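Local coordinates for uncharacterized protein (Desulfotomaculum acetoxidans, PDB 3U4Y) that is of unknown function but folds as a seven-bladed beta-propeller of the lactonase family, which suggests, without proving, a role related to those enzymes, at residues A[178-183]-A[223-228]; A[243-248]-A[256-261]; A[20-25]-A[34-39]. All coordinates share one frame; numbering follows the deposited sequence.

Contact 1: residues A[178-183]-A[223-228]; sequences PFNITF and PGTIVV
The carbonyl oxygen of Ile226 is the best-held polar atom here, gripped across the contact by one hydrogen bond: Thr182 OG1 donates to Ile226 O over 2.8 Å. The hydroxyl lies in the carbonyl plane on a lone pair, with a C=O...donor angle of 133°. Thr182 OG1 stands anti to its own carbonyl carbon (chi1 -71°), which aims the hydroxyl across the gap and leaves the methyl, CG2, to slide past Val228 CG1 at 3.4 Å. A beta-branched residue with one polar and one apolar arm thus serves a backbone acceptor and a valine methyl at once, while Ile226 crosses Thr182 obliquely, its CB close to the hydroxyl. Farther back along the strand, Asn180 CG is anti to the backbone N, and the amide lies alongside Thr225, with Asn180 ND2 3.7 Å from Thr225 CB. The amide nitrogen is spent on Asn276 OD1, in a loop beyond both segments, and OD1 receives a weak bond from Ile181 N. Phe179 turns its ring edge to Gly224 O, which lies in the ring plane 3.9 Å from Phe179 CD2. The strand axes run nearly parallel, 9° apart, but 7.1 Å from each other; these are the innermost strands of adjacent propeller blades. Thr182 bonds Phe191 of its own blade, and Gly224, just ahead of strand 226-228, bonds Leu238. No backbone-to-backbone hydrogen bond joins the two segments: a side-chain hydroxyl reaches a main-chain carbonyl, beside the Thr182-Val228 methyl contact and the approach of Asn180 and Phe179 to Gly224 O.

Contact 2: residues A[243-248]-A[256-261]; sequences VDVFNF and SFVKSF
Main-chain hydrogen bonds carry most of this antiparallel hairpin. Val243 and Phe261 bond each other in both directions, as do Asn247 and Ser256, and the straightest link is Val245 N to Lys259 O, 2.7 Å with 176° at the hydrogen. Between these pairs the register slips by one residue in a classic beta bulge: Val258 N and, more weakly, Lys259 N both point at Val245 O, so a single carbonyl serves two donors. Aromatic contacts come next. Phe257 drives its edge at the face of Phe246, Phe257 CD1 lying 3.9 Å above the plane of the Phe246 ring toward its rim, with the planes 80° apart. On the other face of the sheet, Phe261 takes the crowded position between N and carbonyl carbon (chi1 60°), which folds its ring over its partner; Val243 CB sits 3.9 Å from the ring centroid in a CH-pi contact. Apolar contact is added where Val245 CG2 meets Val258 CB at 4.0 Å; beta-branched Val245 suits its extended strand, while Val258 stands at the bulge. Among the polar side chains, Asp244 bonds Thr242 OG1 on its own strand through OD1 and Asn220 N in a loop through OD2. Within its blade, strand 254-262 is outermost and strand 242-249 lies between it and strand 234-238, while Val243 and Phe261 both rest on Leu287 of strand 286-291 in the following blade.

Contact 3: residues A[20-25]-A[34-39]; sequences RRISFF and NQITLG
Strands 21-25 and 34-37 run antiparallel, 4.9 Å apart at their closest, with 166° between their directions. Ile22 N bonds Ile36 O at 3.1 Å, answered by a weak return bond, and Phe24 N reaches Asn34 O almost along the C=O axis. At the far end, Arg20 O receives weak bonds from Leu38 N and Gly39 N; Gly39 has positive phi (68°), which glycine adopts easily. Ile22 and Ile36, beta-branched and so suited to strands, lie side by side, Ile22 CD1 4.0 Å from Ile36 CB, on the face where Ile36 packs against Ile67 and Val76 of the neighbouring blade. This is the outer hairpin of a propeller blade, with strand 32-37 outermost and a G1 beta bulge where Arg20 and Arg21 both face Glu16 of strand 11-16. On the opposite face Arg21, Ser23, Gln35 and Thr37 place polar groups together. Gln35, extended beyond CG, brings NE2 to Ser23 OG at 3.0 Å, the hydroxyl lying near the amide plane. The same NE2 sits 3.2 Å above the centre of the Arg21 guanidinium, without a hydrogen bond. Arg21, bent at chi3 (71°), sends NH1 into a salt bridge with Glu16, whose other carboxylate oxygen holds Ser23 OG.

In the fold
The three contacts sample different depths of one propeller. Contact 1 is the core one: it lies about 8 Å from the centre of the chain and joins the innermost strands of two blades, without a backbone-to-backbone hydrogen bond. Contacts 2 and 3, at about 20 and 19 Å, are partly buried outer hairpins, each within a single blade and held first by main-chain bonds. Contacts 1 and 2 share a blade, that of strands 226-228 to 254-262, yet do not touch, their nearest atoms being about 7 Å apart. The two hairpins differ in their side chains: aromatic rings dominate contact 2, whereas contact 3 relies on an arginine, serine and glutamine cluster.

Contact 1: residues A[178-183]-A[223-228]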
loop_
_atom_site.group_PDB
_atom_site.type_symbol
_atom_site.label_atom_id
_atom_site.label_comp_id
_atom_site.label_asym_id
_atom_site.label_seq_id
_atom_site.Cartn_x
_atom_site.Cartn_y
_atom_site.Cartn_z
ATOM N N PRO A 178 -14.041 4.277 4.988
ATOM C CA PRO A 178 -12.848 4.476 4.167
ATOM C C PRO A 178 -11.790 3.487 4.633
ATOM O O PRO A 178 -11.636 3.320 5.848
ATOM C CB PRO A 178 -12.412 5.897 4.507
ATOM C CG PRO A 178 -13.472 6.470 5.391
ATOM C CD PRO A 178 -14.228 5.354 5.970
ATOM N N PHE A 179 -11.083 2.846 3.701
ATOM C CA PHE A 179 -10.182 1.740 4.046
ATOM C C PHE A 179 -8.744 1.861 3.521
ATOM O O PHE A 179 -7.814 1.670 4.279
ATOM C CB PHE A 179 -10.794 0.401 3.624
ATOM C CG PHE A 179 -9.969 -0.800 4.008
ATOM C CD1 PHE A 179 -9.868 -1.198 5.325
ATOM C CD2 PHE A 179 -9.313 -1.546 3.043
ATOM C CE1 PHE A 179 -9.116 -2.315 5.677
ATOM C CE2 PHE A 179 -8.558 -2.667 3.391
ATOM C CZ PHE A 179 -8.457 -3.050 4.709
ATOM N N ASN A 180 -8.560 2.166 2.237
ATOM C CA ASN A 180 -7.223 2.373 1.686
ATOM C C ASN A 180 -7.147 3.671 0.878
ATOM O O ASN A 180 -8.144 4.102 0.325
ATOM C CB ASN A 180 -6.807 1.174 0.828
ATOM C CG ASN A 180 -5.296 1.057 0.681
ATOM O OD1 ASN A 180 -4.521 1.796 1.312
ATOM N ND2 ASN A 180 -4.866 0.115 -0.141
ATOM N N ILE A 181 -5.974 4.294 0.822
ATOM C CA ILE A 181 -5.788 5.529 0.059
ATOM C C ILE A 181 -4.633 5.329 -0.884
ATOM O O ILE A 181 -3.715 4.577 -0.583
ATOM C CB ILE A 181 -5.363 6.720 0.930
ATOM C CG1 ILE A 181 -6.153 6.814 2.205
ATOM C CG2 ILE A 181 -5.555 8.001 0.213
ATOM C CD1 ILE A 181 -5.480 7.738 3.160
ATOM N N THR A 182 -4.664 6.033 -2.008
ATOM C CA THR A 182 -3.618 5.959 -3.024
ATOM C C THR A 182 -3.572 7.298 -3.751
ATOM O O THR A 182 -4.613 7.831 -4.129
ATOM C CB THR A 182 -3.901 4.846 -4.051
ATOM O OG1 THR A 182 -3.714 3.557 -3.451
ATOM C CG2 THR A 182 -2.963 4.963 -5.193
ATOM N N PHE A 183 -2.377 7.860 -3.922
ATOM C CA PHE A 183 -2.237 9.126 -4.639
ATOM C C PHE A 183 -2.106 8.880 -6.128
ATOM O O PHE A 183 -1.881 7.758 -6.575
ATOM C CB PHE A 183 -0.989 9.870 -4.186
ATOM C CG PHE A 183 -1.177 10.708 -2.961
ATOM C CD1 PHE A 183 -1.681 11.992 -3.052
ATOM C CD2 PHE A 183 -0.812 10.234 -1.718
ATOM C CE1 PHE A 183 -1.839 12.782 -1.918
ATOM C CE2 PHE A 183 -0.972 11.018 -0.592
ATOM C CZ PHE A 183 -1.486 12.298 -0.699
ATOM N N PRO A 223 -14.385 -2.804 -2.109
ATOM C CA PRO A 223 -13.125 -2.355 -2.711
ATOM C C PRO A 223 -11.954 -2.292 -1.726
ATOM O O PRO A 223 -12.033 -1.628 -0.692
ATOM C CB PRO A 223 -13.471 -0.955 -3.215
ATOM C CG PRO A 223 -14.589 -0.492 -2.317
ATOM C CD PRO A 223 -15.387 -1.718 -2.042
ATOM N N GLY A 224 -10.855 -2.960 -2.064
ATOM C CA GLY A 224 -9.716 -3.022 -1.172
ATOM C C GLY A 224 -8.576 -2.070 -1.484
ATOM O O GLY A 224 -8.273 -1.165 -0.706
ATOM N N THR A 225 -7.929 -2.279 -2.620
ATOM C CA THR A 225 -6.693 -1.565 -2.902
ATOM C C THR A 225 -6.712 -0.924 -4.284
ATOM O O THR A 225 -7.253 -1.484 -5.239
ATOM C CB THR A 225 -5.426 -2.474 -2.670
ATOM O OG1 THR A 225 -4.804 -2.813 -3.917
ATOM C CG2 THR A 225 -5.798 -3.757 -1.877
ATOM N N ILE A 226 -6.119 0.265 -4.362
ATOM C CA ILE A 226 -6.125 1.083 -5.566
ATOM C C ILE A 226 -4.741 1.128 -6.173
ATOM O O ILE A 226 -3.812 1.649 -5.550
ATOM C CB ILE A 226 -6.479 2.563 -5.245
ATOM C CG1 ILE A 226 -7.650 2.672 -4.266
ATOM C CG2 ILE A 226 -6.769 3.324 -6.510
ATOM C CD1 ILE A 226 -8.695 1.631 -4.469
ATOM N N VAL A 227 -4.587 0.596 -7.381
ATOM C CA VAL A 227 -3.337 0.769 -8.115
ATOM C C VAL A 227 -3.563 1.782 -9.214
ATOM O O VAL A 227 -4.547 1.688 -9.948
ATOM C CB VAL A 227 -2.898 -0.505 -8.845
ATOM C CG1 VAL A 227 -1.531 -0.283 -9.497
ATOM C CG2 VAL A 227 -2.887 -1.691 -7.924
ATOM N N VAL A 228 -2.655 2.736 -9.358
ATOM C CA VAL A 228 -2.764 3.651 -10.491
ATOM C C VAL A 228 -1.503 3.755 -11.364
ATOM O O VAL A 228 -0.413 4.053 -10.881
ATOM C CB VAL A 228 -3.342 5.054 -10.090
ATOM C CG1 VAL A 228 -3.500 5.200 -8.560
ATOM C CG2 VAL A 228 -2.534 6.200 -10.719
#

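Contact 2: residues A[243-248]-A[256-261]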
loop_
_atom_site.group_PDB
_atom_site.type_symbol
_atom_site.label_atom_id
_atom_site.label_comp_id
_atom_site.label_asym_id
_atom_site.label_seq_id
_atom_site.Cartn_x
_atom_site.Cartn_y
_atom_site.Cartn_z
ATOM N N VAL A 243 -11.511 -7.341 -10.321
ATOM C CA VAL A 243 -10.773 -6.114 -10.543
ATOM C C VAL A 243 -11.665 -5.224 -11.375
ATOM O O VAL A 243 -12.309 -5.687 -12.307
ATOM C CB VAL A 243 -9.526 -6.330 -11.356
ATOM C CG1 VAL A 243 -8.734 -5.021 -11.421
ATOM C CG2 VAL A 243 -8.718 -7.441 -10.757
ATOM N N ASP A 244 -11.720 -3.954 -11.011
ATOM C CA ASP A 244 -12.410 -2.946 -11.793
ATOM C C ASP A 244 -11.381 -2.011 -12.381
ATOM O O ASP A 244 -10.465 -1.577 -11.690
ATOM C CB ASP A 244 -13.375 -2.148 -10.912
ATOM C CG ASP A 244 -14.501 -2.992 -10.417
ATOM O OD1 ASP A 244 -14.706 -4.068 -11.003
ATOM O OD2 ASP A 244 -15.170 -2.609 -9.446
ATOM N N VAL A 245 -11.508 -1.696 -13.656
ATOM C CA VAL A 245 -10.651 -0.665 -14.178
ATOM C C VAL A 245 -11.433 0.601 -14.539
ATOM O O VAL A 245 -12.509 0.539 -15.131
ATOM C CB VAL A 245 -9.753 -1.201 -15.322
ATOM C CG1 VAL A 245 -10.319 -2.490 -15.868
ATOM C CG2 VAL A 245 -9.554 -0.159 -16.395
ATOM N N PHE A 246 -10.900 1.744 -14.124
ATOM C CA PHE A 246 -11.451 3.029 -14.519
ATOM C C PHE A 246 -10.423 3.833 -15.295
ATOM O O PHE A 246 -9.239 3.595 -15.191
ATOM C CB PHE A 246 -11.834 3.847 -13.298
ATOM C CG PHE A 246 -12.777 3.161 -12.372
ATOM C CD1 PHE A 246 -12.408 1.982 -11.730
ATOM C CD2 PHE A 246 -14.019 3.714 -12.105
ATOM C CE1 PHE A 246 -13.272 1.349 -10.848
ATOM C CE2 PHE A 246 -14.881 3.097 -11.231
ATOM C CZ PHE A 246 -14.511 1.910 -10.601
ATOM N N ASN A 247 -10.893 4.799 -16.063
ATOM C CA ASN A 247 -10.028 5.798 -16.650
ATOM C C ASN A 247 -10.129 7.032 -15.796
ATOM O O ASN A 247 -11.185 7.308 -15.251
ATOM C CB ASN A 247 -10.505 6.150 -18.047
ATOM C CG ASN A 247 -10.072 5.144 -19.083
ATOM O OD1 ASN A 247 -10.899 4.650 -19.856
ATOM N ND2 ASN A 247 -8.770 4.848 -19.126
ATOM N N PHE A 248 -9.044 7.781 -15.670
ATOM C CA PHE A 248 -9.098 9.015 -14.920
ATOM C C PHE A 248 -8.852 10.181 -15.829
ATOM O O PHE A 248 -8.063 10.116 -16.751
ATOM C CB PHE A 248 -8.081 9.021 -13.799
ATOM C CG PHE A 248 -8.236 10.166 -12.835
ATOM C CD1 PHE A 248 -9.458 10.426 -12.234
ATOM C CD2 PHE A 248 -7.142 10.959 -12.498
ATOM C CE1 PHE A 248 -9.592 11.461 -11.330
ATOM C CE2 PHE A 248 -7.271 11.997 -11.599
ATOM C CZ PHE A 248 -8.498 12.246 -11.011
ATOM N N SER A 256 -13.958 7.308 -14.819
ATOM C CA SER A 256 -14.965 6.725 -15.705
ATOM C C SER A 256 -14.807 5.211 -15.781
ATOM O O SER A 256 -13.747 4.710 -16.142
ATOM C CB SER A 256 -14.852 7.344 -17.111
ATOM O OG SER A 256 -14.463 8.715 -17.064
ATOM N N PHE A 257 -15.858 4.475 -15.448
ATOM C CA PHE A 257 -15.774 3.016 -15.471
ATOM C C PHE A 257 -15.463 2.507 -16.859
ATOM O O PHE A 257 -15.994 2.998 -17.842
ATOM C CB PHE A 257 -17.059 2.361 -14.963
ATOM C CG PHE A 257 -16.960 0.870 -14.818
ATOM C CD1 PHE A 257 -16.155 0.309 -13.838
ATOM C CD2 PHE A 257 -17.654 0.032 -15.669
ATOM C CE1 PHE A 257 -16.043 -1.066 -13.724
ATOM C CE2 PHE A 257 -17.547 -1.343 -15.557
ATOM C CZ PHE A 257 -16.743 -1.893 -14.589
ATOM N N VAL A 258 -14.596 1.515 -16.941
ATOM C CA VAL A 258 -14.291 0.910 -18.219
ATOM C C VAL A 258 -14.797 -0.511 -18.255
ATOM O O VAL A 258 -15.647 -0.852 -19.074
ATOM C CB VAL A 258 -12.796 0.904 -18.466
ATOM C CG1 VAL A 258 -12.487 0.238 -19.779
ATOM C CG2 VAL A 258 -12.273 2.320 -18.440
ATOM N N LYS A 259 -14.267 -1.338 -17.361
ATOM C CA LYS A 259 -14.702 -2.721 -17.264
ATOM C C LYS A 259 -14.188 -3.399 -16.008
ATOM O O LYS A 259 -13.387 -2.844 -15.259
ATOM C CB LYS A 259 -14.221 -3.507 -18.471
ATOM C CG LYS A 259 -12.722 -3.587 -18.552
ATOM C CD LYS A 259 -12.311 -4.897 -19.185
ATOM C CE LYS A 259 -10.833 -4.915 -19.501
ATOM N NZ LYS A 259 -10.463 -3.777 -20.392
ATOM N N SER A 260 -14.657 -4.619 -15.799
ATOM C CA SER A 260 -14.258 -5.418 -14.656
ATOM C C SER A 260 -13.998 -6.825 -15.111
ATOM O O SER A 260 -14.438 -7.230 -16.181
ATOM C CB SER A 260 -15.357 -5.429 -13.610
ATOM O OG SER A 260 -16.616 -5.171 -14.206
ATOM N N PHE A 261 -13.242 -7.564 -14.320
ATOM C CA PHE A 261 -13.059 -8.983 -14.581
ATOM C C PHE A 261 -12.875 -9.658 -13.246
ATOM O O PHE A 261 -12.383 -9.043 -12.305
ATOM C CB PHE A 261 -11.909 -9.270 -15.565
ATOM C CG PHE A 261 -10.553 -8.789 -15.108
ATOM C CD1 PHE A 261 -9.767 -9.570 -14.271
ATOM C CD2 PHE A 261 -10.042 -7.578 -15.553
ATOM C CE1 PHE A 261 -8.508 -9.136 -13.861
ATOM C CE2 PHE A 261 -8.790 -7.138 -15.150
ATOM C CZ PHE A 261 -8.021 -7.920 -14.299
#

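Contact 3: residues A[20-25]-A[34-39]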
loop_
_atom_site.group_PDB
_atom_site.type_symbol
_atom_site.label_atom_id
_atom_site.label_comp_id
_atom_site.label_asym_id
_atom_site.label_seq_id
_atom_site.Cartn_x
_atom_site.Cartn_y
_atom_site.Cartn_z
ATOM N N ARG A 20 5.224 -16.392 9.042
ATOM C CA ARG A 20 6.118 -15.388 9.587
ATOM C C ARG A 20 7.329 -15.263 8.657
ATOM O O ARG A 20 8.481 -15.269 9.069
ATOM C CB ARG A 20 6.462 -15.738 11.031
ATOM C CG ARG A 20 5.200 -15.930 11.882
ATOM C CD ARG A 20 5.484 -15.801 13.363
ATOM N NE ARG A 20 4.291 -15.473 14.142
ATOM C CZ ARG A 20 4.332 -14.993 15.384
ATOM N NH1 ARG A 20 5.503 -14.779 15.968
ATOM N NH2 ARG A 20 3.212 -14.715 16.041
ATOM N N ARG A 21 7.024 -15.117 7.375
ATOM C CA ARG A 21 8.006 -15.208 6.312
ATOM C C ARG A 21 7.742 -14.127 5.245
ATOM O O ARG A 21 6.708 -13.459 5.279
ATOM C CB ARG A 21 7.909 -16.614 5.706
ATOM C CG ARG A 21 8.938 -16.937 4.671
ATOM C CD ARG A 21 8.831 -18.373 4.226
ATOM N NE ARG A 21 7.644 -18.627 3.425
ATOM C CZ ARG A 21 7.384 -19.789 2.832
ATOM N NH1 ARG A 21 6.280 -19.951 2.121
ATOM N NH2 ARG A 21 8.231 -20.797 2.939
ATOM N N ILE A 22 8.688 -13.945 4.324
ATOM C CA ILE A 22 8.495 -13.121 3.137
ATOM C C ILE A 22 9.192 -13.814 1.969
ATOM O O ILE A 22 10.141 -14.553 2.162
ATOM C CB ILE A 22 9.135 -11.737 3.281
ATOM C CG1 ILE A 22 10.590 -11.793 2.822
ATOM C CG2 ILE A 22 9.056 -11.244 4.701
ATOM C CD1 ILE A 22 11.439 -10.679 3.363
ATOM N N SER A 23 8.713 -13.571 0.754
ATOM C CA SER A 23 9.293 -14.154 -0.449
ATOM C C SER A 23 9.571 -13.087 -1.491
ATOM O O SER A 23 8.823 -12.130 -1.626
ATOM C CB SER A 23 8.348 -15.178 -1.080
ATOM O OG SER A 23 8.117 -16.277 -0.228
ATOM N N PHE A 24 10.657 -13.263 -2.225
ATOM C CA PHE A 24 10.923 -12.472 -3.392
ATOM C C PHE A 24 10.592 -13.392 -4.532
ATOM O O PHE A 24 10.869 -14.579 -4.460
ATOM C CB PHE A 24 12.383 -12.083 -3.437
ATOM C CG PHE A 24 12.772 -11.079 -2.405
ATOM C CD1 PHE A 24 12.635 -9.729 -2.647
ATOM C CD2 PHE A 24 13.286 -11.476 -1.195
ATOM C CE1 PHE A 24 13.014 -8.796 -1.699
ATOM C CE2 PHE A 24 13.657 -10.543 -0.248
ATOM C CZ PHE A 24 13.527 -9.209 -0.503
ATOM N N PHE A 25 9.977 -12.852 -5.571
ATOM C CA PHE A 25 9.556 -13.647 -6.708
ATOM C C PHE A 25 9.940 -12.881 -7.974
ATOM O O PHE A 25 10.095 -11.656 -7.948
ATOM C CB PHE A 25 8.041 -13.889 -6.643
ATOM C CG PHE A 25 7.238 -12.629 -6.645
ATOM C CD1 PHE A 25 6.571 -12.216 -7.782
ATOM C CD2 PHE A 25 7.173 -11.831 -5.515
ATOM C CE1 PHE A 25 5.841 -11.029 -7.794
ATOM C CE2 PHE A 25 6.438 -10.649 -5.513
ATOM C CZ PHE A 25 5.779 -10.246 -6.661
ATOM N N ASN A 34 14.022 -15.902 -3.244
ATOM C CA ASN A 34 14.636 -16.037 -1.934
ATOM C C ASN A 34 13.506 -16.011 -0.912
ATOM O O ASN A 34 12.583 -15.220 -1.050
ATOM C CB ASN A 34 15.592 -14.873 -1.650
ATOM C CG ASN A 34 16.439 -14.499 -2.840
ATOM O OD1 ASN A 34 17.526 -15.036 -3.032
ATOM N ND2 ASN A 34 15.954 -13.545 -3.638
ATOM N N GLN A 35 13.573 -16.860 0.111
ATOM C CA GLN A 35 12.571 -16.830 1.168
ATOM C C GLN A 35 13.181 -16.629 2.542
ATOM O O GLN A 35 13.819 -17.525 3.104
ATOM C CB GLN A 35 11.730 -18.100 1.159
ATOM C CG GLN A 35 10.691 -18.142 0.077
ATOM C CD GLN A 35 9.811 -19.359 0.185
ATOM O OE1 GLN A 35 10.271 -20.435 0.555
ATOM N NE2 GLN A 35 8.529 -19.197 -0.124
ATOM N N ILE A 36 12.969 -15.447 3.089
ATOM C CA ILE A 36 13.501 -15.112 4.396
ATOM C C ILE A 36 12.477 -15.364 5.493
ATOM O O ILE A 36 11.401 -14.802 5.455
ATOM C CB ILE A 36 13.903 -13.645 4.430
ATOM C CG1 ILE A 36 15.001 -13.378 3.406
ATOM C CG2 ILE A 36 14.371 -13.264 5.800
ATOM C CD1 ILE A 36 15.624 -12.019 3.557
ATOM N N THR A 37 12.817 -16.211 6.464
ATOM C CA THR A 37 11.918 -16.525 7.578
ATOM C C THR A 37 12.500 -15.992 8.895
ATOM O O THR A 37 13.504 -16.507 9.384
ATOM C CB THR A 37 11.684 -18.059 7.709
ATOM O OG1 THR A 37 11.267 -18.623 6.454
ATOM C CG2 THR A 37 10.633 -18.364 8.782
ATOM N N LEU A 38 11.872 -14.970 9.469
ATOM C CA LEU A 38 12.381 -14.358 10.700
ATOM C C LEU A 38 11.535 -14.577 11.965
ATOM O O LEU A 38 11.940 -14.170 13.053
ATOM C CB LEU A 38 12.570 -12.855 10.515
ATOM C CG LEU A 38 13.664 -12.383 9.567
ATOM C CD1 LEU A 38 13.051 -11.906 8.270
ATOM C CD2 LEU A 38 14.438 -11.256 10.224
ATOM N N GLY A 39 10.364 -15.192 11.821
ATOM C CA GLY A 39 9.472 -15.405 12.938
ATOM C C GLY A 39 8.863 -14.134 13.500
ATOM O O GLY A 39 8.853 -13.928 14.713
#